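PDB 3ACD: hypoxanthine-guanine phosphoribosyltransferase from Thermus thermophilus, which salvages purine bases by transferring the phosphoribosyl group of 5-phospho-alpha-D-ribose 1-diphosphate to hypoxanthine or guanine, giving IMP or GMP. Local coordinates for the interface of chains A and B. Coordinates in Å, arbitrary orientation; residue numbers count along the deposited sequence, not the author numbering. Chains: chain A/B, Hypoxanthine-guanine phosphoribosyltransferase.

Contact 1: the interface of chains A and B. Residues chain A 62-64; chain B 165-167.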
ATOM      1  N   PRO A  62      15.503   9.718  -4.206  1.00 18.47           N
ATOM      2  CA  PRO A  62      14.385  10.212  -5.012  1.00 18.08           C
ATOM      3  C   PRO A  62      13.945   8.996  -5.819  1.00 18.31           C
ATOM      4  O   PRO A  62      14.775   8.313  -6.420  1.00 17.83           O
ATOM      5  CB  PRO A  62      15.034  11.284  -5.878  1.00 20.36           C
ATOM      6  CG  PRO A  62      16.414  10.728  -6.099  1.00 19.76           C
ATOM      7  CD  PRO A  62      16.789  10.226  -4.718  1.00 17.68           C
ATOM      8  N   LEU A  63      12.653   8.702  -5.817  1.00 15.62           N
ATOM      9  CA  LEU A  63      12.177   7.536  -6.544  1.00 14.92           C
ATOM     10  C   LEU A  63      10.722   7.672  -6.943  1.00 13.33           C
ATOM     11  O   LEU A  63       9.992   8.494  -6.387  1.00 12.20           O
ATOM     12  CB  LEU A  63      12.368   6.283  -5.679  1.00 15.24           C
ATOM     13  CG  LEU A  63      11.733   6.275  -4.279  1.00 17.69           C
ATOM     14  CD1 LEU A  63      10.245   5.952  -4.373  1.00 18.45           C
ATOM     15  CD2 LEU A  63      12.431   5.226  -3.416  1.00 15.74           C
ATOM     16  N   THR A  64      10.315   6.868  -7.920  1.00 13.29           N
ATOM     17  CA  THR A  64       8.940   6.865  -8.398  1.00 13.59           C
ATOM     18  C   THR A  64       8.362   5.481  -8.138  1.00 13.48           C
ATOM     19  O   THR A  64       9.100   4.540  -7.827  1.00 13.40           O
ATOM     20  CB  THR A  64       8.854   7.188  -9.909  1.00 13.11           C
ATOM     21  OG1 THR A  64       9.653   6.258 -10.649  1.00 13.58           O
ATOM     22  CG2 THR A  64       9.349   8.602 -10.175  1.00 14.79           C
TER
ATOM     23  N   GLN B 165       4.952  12.611  -9.249  1.00 17.12           N
ATOM     24  CA  GLN B 165       5.315  11.200  -9.101  1.00 16.55           C
ATOM     25  C   GLN B 165       6.409  10.900  -8.073  1.00 15.96           C
ATOM     26  O   GLN B 165       6.598   9.748  -7.684  1.00 15.45           O
ATOM     27  CB  GLN B 165       5.710  10.609 -10.459  1.00 18.35           C
ATOM     28  CG  GLN B 165       4.564  10.544 -11.465  1.00 20.60           C
ATOM     29  CD  GLN B 165       3.356   9.779 -10.937  1.00 22.39           C
ATOM     30  OE1 GLN B 165       3.493   8.837 -10.153  1.00 21.43           O
ATOM     31  NE2 GLN B 165       2.169  10.172 -11.379  1.00 21.68           N
ATOM     32  N   PHE B 166       7.123  11.929  -7.634  1.00 15.51           N
ATOM     33  CA  PHE B 166       8.184  11.755  -6.641  1.00 16.86           C
ATOM     34  C   PHE B 166       7.680  12.059  -5.229  1.00 15.68           C
ATOM     35  O   PHE B 166       6.551  12.511  -5.040  1.00 15.66           O
ATOM     36  CB  PHE B 166       9.361  12.696  -6.945  1.00 16.70           C
ATOM     37  CG  PHE B 166      10.195  12.280  -8.124  1.00 19.96           C
ATOM     38  CD1 PHE B 166      11.273  11.416  -7.961  1.00 21.06           C
ATOM     39  CD2 PHE B 166       9.912  12.767  -9.398  1.00 19.90           C
ATOM     40  CE1 PHE B 166      12.061  11.041  -9.051  1.00 22.73           C
ATOM     41  CE2 PHE B 166      10.694  12.399 -10.494  1.00 22.72           C
ATOM     42  CZ  PHE B 166      11.771  11.535 -10.321  1.00 22.14           C
ATOM     43  N   ASP B 167       8.535  11.785  -4.247  1.00 15.68           N
ATOM     44  CA  ASP B 167       8.266  12.052  -2.838  1.00 15.34           C
ATOM     45  C   ASP B 167       7.158  11.283  -2.117  1.00 14.31           C
ATOM     46  O   ASP B 167       6.780  11.657  -1.008  1.00 12.77           O
ATOM     47  CB  ASP B 167       8.047  13.555  -2.634  1.00 16.18           C
ATOM     48  CG  ASP B 167       9.235  14.383  -3.081  1.00 21.25           C
ATOM     49  OD1 ASP B 167      10.371  14.048  -2.689  1.00 20.33           O
ATOM     50  OD2 ASP B 167       9.035  15.371  -3.819  1.00 24.18           O
TER
HETATM   51  O   HOH W   1       7.503   8.700  -5.232  1.00 13.32           O
HETATM   52  O   HOH W   2      11.107  10.443  -3.970  1.00 14.58           O

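Contact 2: the interface of chains A and B. Residues chain A 49, 52-54, 56-57, 65; chain B 49-50, 53-54, 57.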
ATOM      1  N   PHE A  49       1.466  -4.665  -0.889  1.00 10.84           N
ATOM      2  CA  PHE A  49       1.271  -3.255  -0.568  1.00 11.59           C
ATOM      3  C   PHE A  49       1.752  -2.757   0.796  1.00 10.77           C
ATOM      4  O   PHE A  49       2.162  -1.602   0.909  1.00 10.34           O
ATOM      5  CB  PHE A  49      -0.190  -2.844  -0.835  1.00 11.70           C
ATOM      6  CG  PHE A  49      -1.105  -2.976   0.348  1.00 11.30           C
ATOM      7  CD1 PHE A  49      -1.414  -1.861   1.125  1.00 11.39           C
ATOM      8  CD2 PHE A  49      -1.706  -4.192   0.651  1.00 13.79           C
ATOM      9  CE1 PHE A  49      -2.317  -1.955   2.184  1.00 12.31           C
ATOM     10  CE2 PHE A  49      -2.616  -4.299   1.715  1.00 14.37           C
ATOM     11  CZ  PHE A  49      -2.920  -3.175   2.477  1.00 13.12           C
ATOM     12  N   MET A  52       5.572  -2.825   0.658  1.00  9.29           N
ATOM     13  CA  MET A  52       5.921  -1.664  -0.159  1.00  9.80           C
ATOM     14  C   MET A  52       5.859  -0.373   0.668  1.00  9.87           C
ATOM     15  O   MET A  52       6.796   0.432   0.659  1.00 10.01           O
ATOM     16  CB  MET A  52       4.953  -1.557  -1.341  1.00 11.18           C
ATOM     17  CG  MET A  52       5.180  -0.346  -2.236  1.00 11.38           C
ATOM     18  SD  MET A  52       6.506  -0.564  -3.442  1.00 13.36           S
ATOM     19  CE  MET A  52       6.104   0.768  -4.609  1.00 12.99           C
ATOM     20  N   ALA A  53       4.751  -0.174   1.379  1.00  8.66           N
ATOM     21  CA  ALA A  53       4.574   1.025   2.196  1.00 10.84           C
ATOM     22  C   ALA A  53       5.695   1.208   3.217  1.00 11.25           C
ATOM     23  O   ALA A  53       6.200   2.316   3.399  1.00 10.41           O
ATOM     24  CB  ALA A  53       3.221   0.982   2.914  1.00  9.59           C
ATOM     25  N   ASP A  54       6.089   0.127   3.882  1.00 10.27           N
ATOM     26  CA  ASP A  54       7.155   0.221   4.877  1.00 11.59           C
ATOM     27  C   ASP A  54       8.534   0.349   4.236  1.00 11.80           C
ATOM     28  O   ASP A  54       9.374   1.120   4.701  1.00 12.04           O
ATOM     29  CB  ASP A  54       7.135  -1.000   5.800  1.00 12.57           C
ATOM     30  CG  ASP A  54       5.903  -1.048   6.680  1.00 13.13           C
ATOM     31  OD1 ASP A  54       5.116  -0.078   6.660  1.00 14.31           O
ATOM     32  OD2 ASP A  54       5.721  -2.053   7.396  1.00 12.07           O
ATOM     33  N   VAL A  56       9.491   1.620   1.152  1.00 12.40           N
ATOM     34  CA  VAL A  56       9.813   2.908   0.551  1.00 12.09           C
ATOM     35  C   VAL A  56      10.149   3.975   1.590  1.00 13.42           C
ATOM     36  O   VAL A  56      11.001   4.831   1.351  1.00 13.15           O
ATOM     37  CB  VAL A  56       8.680   3.417  -0.388  1.00 13.65           C
ATOM     38  CG1 VAL A  56       8.459   2.407  -1.513  1.00 10.91           C
ATOM     39  CG2 VAL A  56       7.391   3.661   0.390  1.00 13.84           C
ATOM     40  N   ARG A  57       9.505   3.908   2.751  1.00 13.52           N
ATOM     41  CA  ARG A  57       9.771   4.874   3.808  1.00 13.74           C
ATOM     42  C   ARG A  57      11.137   4.651   4.450  1.00 15.18           C
ATOM     43  O   ARG A  57      11.559   5.431   5.306  1.00 13.57           O
ATOM     44  CB  ARG A  57       8.673   4.816   4.870  1.00 14.09           C
ATOM     45  CG  ARG A  57       7.387   5.505   4.427  1.00 14.78           C
ATOM     46  CD  ARG A  57       6.313   5.438   5.494  1.00 12.92           C
ATOM     47  NE  ARG A  57       5.709   4.112   5.597  1.00 12.31           N
ATOM     48  CZ  ARG A  57       4.679   3.832   6.391  1.00 13.77           C
ATOM     49  NH1 ARG A  57       4.155   4.792   7.144  1.00 13.61           N
ATOM     50  NH2 ARG A  57       4.163   2.606   6.424  1.00 11.75           N
ATOM     51  N   MET A  65       7.047   5.353  -8.270  1.00 12.46           N
ATOM     52  CA  MET A  65       6.391   4.080  -8.008  1.00 13.44           C
ATOM     53  C   MET A  65       5.263   3.800  -8.983  1.00 13.77           C
ATOM     54  O   MET A  65       4.748   4.701  -9.647  1.00 12.68           O
ATOM     55  CB  MET A  65       5.781   4.076  -6.598  1.00 14.69           C
ATOM     56  CG  MET A  65       6.695   4.523  -5.461  1.00 16.40           C
ATOM     57  SD  MET A  65       5.740   4.622  -3.909  1.00 17.34           S
ATOM     58  CE  MET A  65       6.906   5.495  -2.832  1.00 18.85           C
TER
ATOM     59  N   PHE B  49      -2.150   4.444  -0.578  1.00 10.84           N
ATOM     60  CA  PHE B  49      -1.622   3.142  -0.185  1.00 11.59           C
ATOM     61  C   PHE B  49      -0.853   3.048   1.134  1.00 10.77           C
ATOM     62  O   PHE B  49      -0.905   2.008   1.793  1.00 10.34           O
ATOM     63  CB  PHE B  49      -0.825   2.516  -1.346  1.00 11.70           C
ATOM     64  CG  PHE B  49       0.644   2.826  -1.340  1.00 11.30           C
ATOM     65  CD1 PHE B  49       1.554   1.906  -0.825  1.00 11.39           C
ATOM     66  CD2 PHE B  49       1.124   4.004  -1.901  1.00 13.79           C
ATOM     67  CE1 PHE B  49       2.926   2.152  -0.876  1.00 12.31           C
ATOM     68  CE2 PHE B  49       2.503   4.262  -1.957  1.00 14.37           C
ATOM     69  CZ  PHE B  49       3.400   3.330  -1.444  1.00 13.12           C
ATOM     70  N   ILE B  50      -0.163   4.113   1.540  1.00 12.63           N
ATOM     71  CA  ILE B  50       0.571   4.074   2.804  1.00  9.64           C
ATOM     72  C   ILE B  50      -0.405   4.283   3.965  1.00 10.88           C
ATOM     73  O   ILE B  50      -0.331   3.593   4.987  1.00 10.68           O
ATOM     74  CB  ILE B  50       1.720   5.124   2.813  1.00 10.77           C
ATOM     75  CG1 ILE B  50       2.745   4.737   1.735  1.00 10.05           C
ATOM     76  CG2 ILE B  50       2.386   5.176   4.187  1.00 10.75           C
ATOM     77  CD1 ILE B  50       4.042   5.538   1.742  1.00 10.36           C
ATOM     78  N   ALA B  53      -2.074   1.041   4.372  1.00  8.66           N
ATOM     79  CA  ALA B  53      -1.210   0.064   5.033  1.00 10.84           C
ATOM     80  C   ALA B  53      -1.151   0.263   6.546  1.00 11.25           C
ATOM     81  O   ALA B  53      -1.217  -0.703   7.306  1.00 10.41           O
ATOM     82  CB  ALA B  53       0.205   0.127   4.446  1.00  9.59           C
ATOM     83  N   ASP B  54      -1.031   1.510   6.987  1.00 10.27           N
ATOM     84  CA  ASP B  54      -0.965   1.782   8.422  1.00 11.59           C
ATOM     85  C   ASP B  54      -2.329   1.659   9.095  1.00 11.80           C
ATOM     86  O   ASP B  54      -2.439   1.124  10.199  1.00 12.04           O
ATOM     87  CB  ASP B  54      -0.397   3.181   8.676  1.00 12.57           C
ATOM     88  CG  ASP B  54       1.060   3.301   8.280  1.00 13.13           C
ATOM     89  OD1 ASP B  54       1.666   2.273   7.912  1.00 14.31           O
ATOM     90  OD2 ASP B  54       1.602   4.423   8.337  1.00 12.07           O
ATOM     91  N   ARG B  57      -3.674  -2.021   9.778  1.00 13.52           N
ATOM     92  CA  ARG B  57      -2.943  -2.664  10.861  1.00 13.74           C
ATOM     93  C   ARG B  57      -3.375  -2.139  12.227  1.00 15.18           C
ATOM     94  O   ARG B  57      -2.918  -2.635  13.259  1.00 13.57           O
ATOM     95  CB  ARG B  57      -1.438  -2.474  10.674  1.00 14.09           C
ATOM     96  CG  ARG B  57      -0.856  -3.392   9.604  1.00 14.78           C
ATOM     97  CD  ARG B  57       0.636  -3.189   9.436  1.00 12.92           C
ATOM     98  NE  ARG B  57       0.956  -1.954   8.723  1.00 12.31           N
ATOM     99  CZ  ARG B  57       2.190  -1.609   8.369  1.00 13.77           C
ATOM    100  NH1 ARG B  57       3.206  -2.409   8.670  1.00 13.61           N
ATOM    101  NH2 ARG B  57       2.412  -0.478   7.703  1.00 11.75           N
TER

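Contact 1: the interface of chains A and B
A:Thr64 sets its methyl group on the phenyl ring of B:Phe166, the pairing round which this part of the dimer interface is arranged. The CG2 methyl of A:Thr64 stands over the middle of one ring face, 3.8 Å from the centroid, in a CH-pi contact. The two side chains cross obliquely. In A:Thr64 the methyl is anti to the carbonyl carbon, beside the backbone N, while the hydroxyl OG1 takes the place between N and the carbonyl carbon (chi1 56°), so that carbon rather than oxygen is presented to the ring. B:Phe166 swings its ring alongside the A:Pro62–A:Leu63 backbone, with CD1 3.6 Å from the carbonyl O of A:Leu63. The carbonyl C of A:Pro62 adds a slighter contact, 4.2 Å from CD1 of B:Phe166.

In this patch no N or O of one chain lies within bonding reach of the other; water joins the backbones instead. Water 1 bridges two carbonyls, lying 2.8 Å from A:Leu63 O and equally far from B:Gln165 O, and so can give a hydrogen to each. The main-chain O of B:Gln165 is also its nearest atom to A:Thr64, 3.8 Å from CA. A second water, water 2, meets the amide N of A:Leu63 at 3.0 Å and accepts a hydrogen bond from the backbone N of B:Asp167 at 2.9 Å, with an angle of 151° at the hydrogen.

Contact 2: the interface of chains A and B
A:Ala53 and B:Ala53 meet methyl to methyl, their CB atoms 3.5 Å apart, a tight fit that brings the two helices 49-56 close together. Beside this pair the ring of B:Phe49 reaches into chain A. Its CE1 lies 3.6 Å from CG of A:Met52, whose side chain crosses the phenylalanine at about a right angle; CG of A:Met52 is anti to the backbone N (chi1 178°), which carries it toward the ring. A:Met65, extended beyond CG, also comes across at about a right angle and brings its sulfur SD to 3.6 Å from CZ at the ring tip. CG1 of B:Ile50 rests over one face of the B:Phe49 ring within its own chain, helping to fix the ring's tilt, and CD1 of B:Ile50 touches CG2 of A:Val56.

The other branch of B:Ile50 leads to the polar rim: CG2 sits over the centre of the A:Arg57 guanidinium, 3.5 Å from CZ. That guanidinium reaches tip to tip for B:Asp54, its plane only 24° from that of the carboxylate. The grip is end-on and doubled. NH1 of A:Arg57 donates to the syn lone pair of B:Asp54 OD2 at 2.8 Å, and NH2 to OD1, met on its syn side, at 2.9 Å. A bend at chi3 (-75°) also lets NE of A:Arg57 bond to the carbonyl O of A:Ala53, 2.9 Å away, from above the carbonyl plane, which steadies the guanidinium. B:Arg57 holds A:Asp54 in the same way. The OD1 atoms of A:Asp54 and B:Asp54 lie 4.4 Å apart, and each also meets NH2 of the arginine of its own chain in a salt bridge whose hydrogen bond is weak; both arginines thus serve each OD1 and probably offset the repulsion between the carboxylates. These contacts join helix 49-56 of each subunit across the two-fold, with A:Arg57 just past the helix end and A:Met65 contributed by strand 64-70.

Contact 1 and contact 2 belong to one two-fold symmetric interface, and the centres of their C-alpha atoms lie about 14 Å apart. Strand 64-70 of chain A connects them: its first residue, A:Thr64, takes part in contact 1 and the next, A:Met65, in contact 2. Chain B contributes a loop to contact 1 and helix 49-56 to contact 2. Direct ion pairs and close apolar packing near the axis thus give way to a water-bridged margin. Symmetry repeats contact 1 with the chains exchanged, which would brace the helix pairing from both flanks if this deposited dimer is the biological unit.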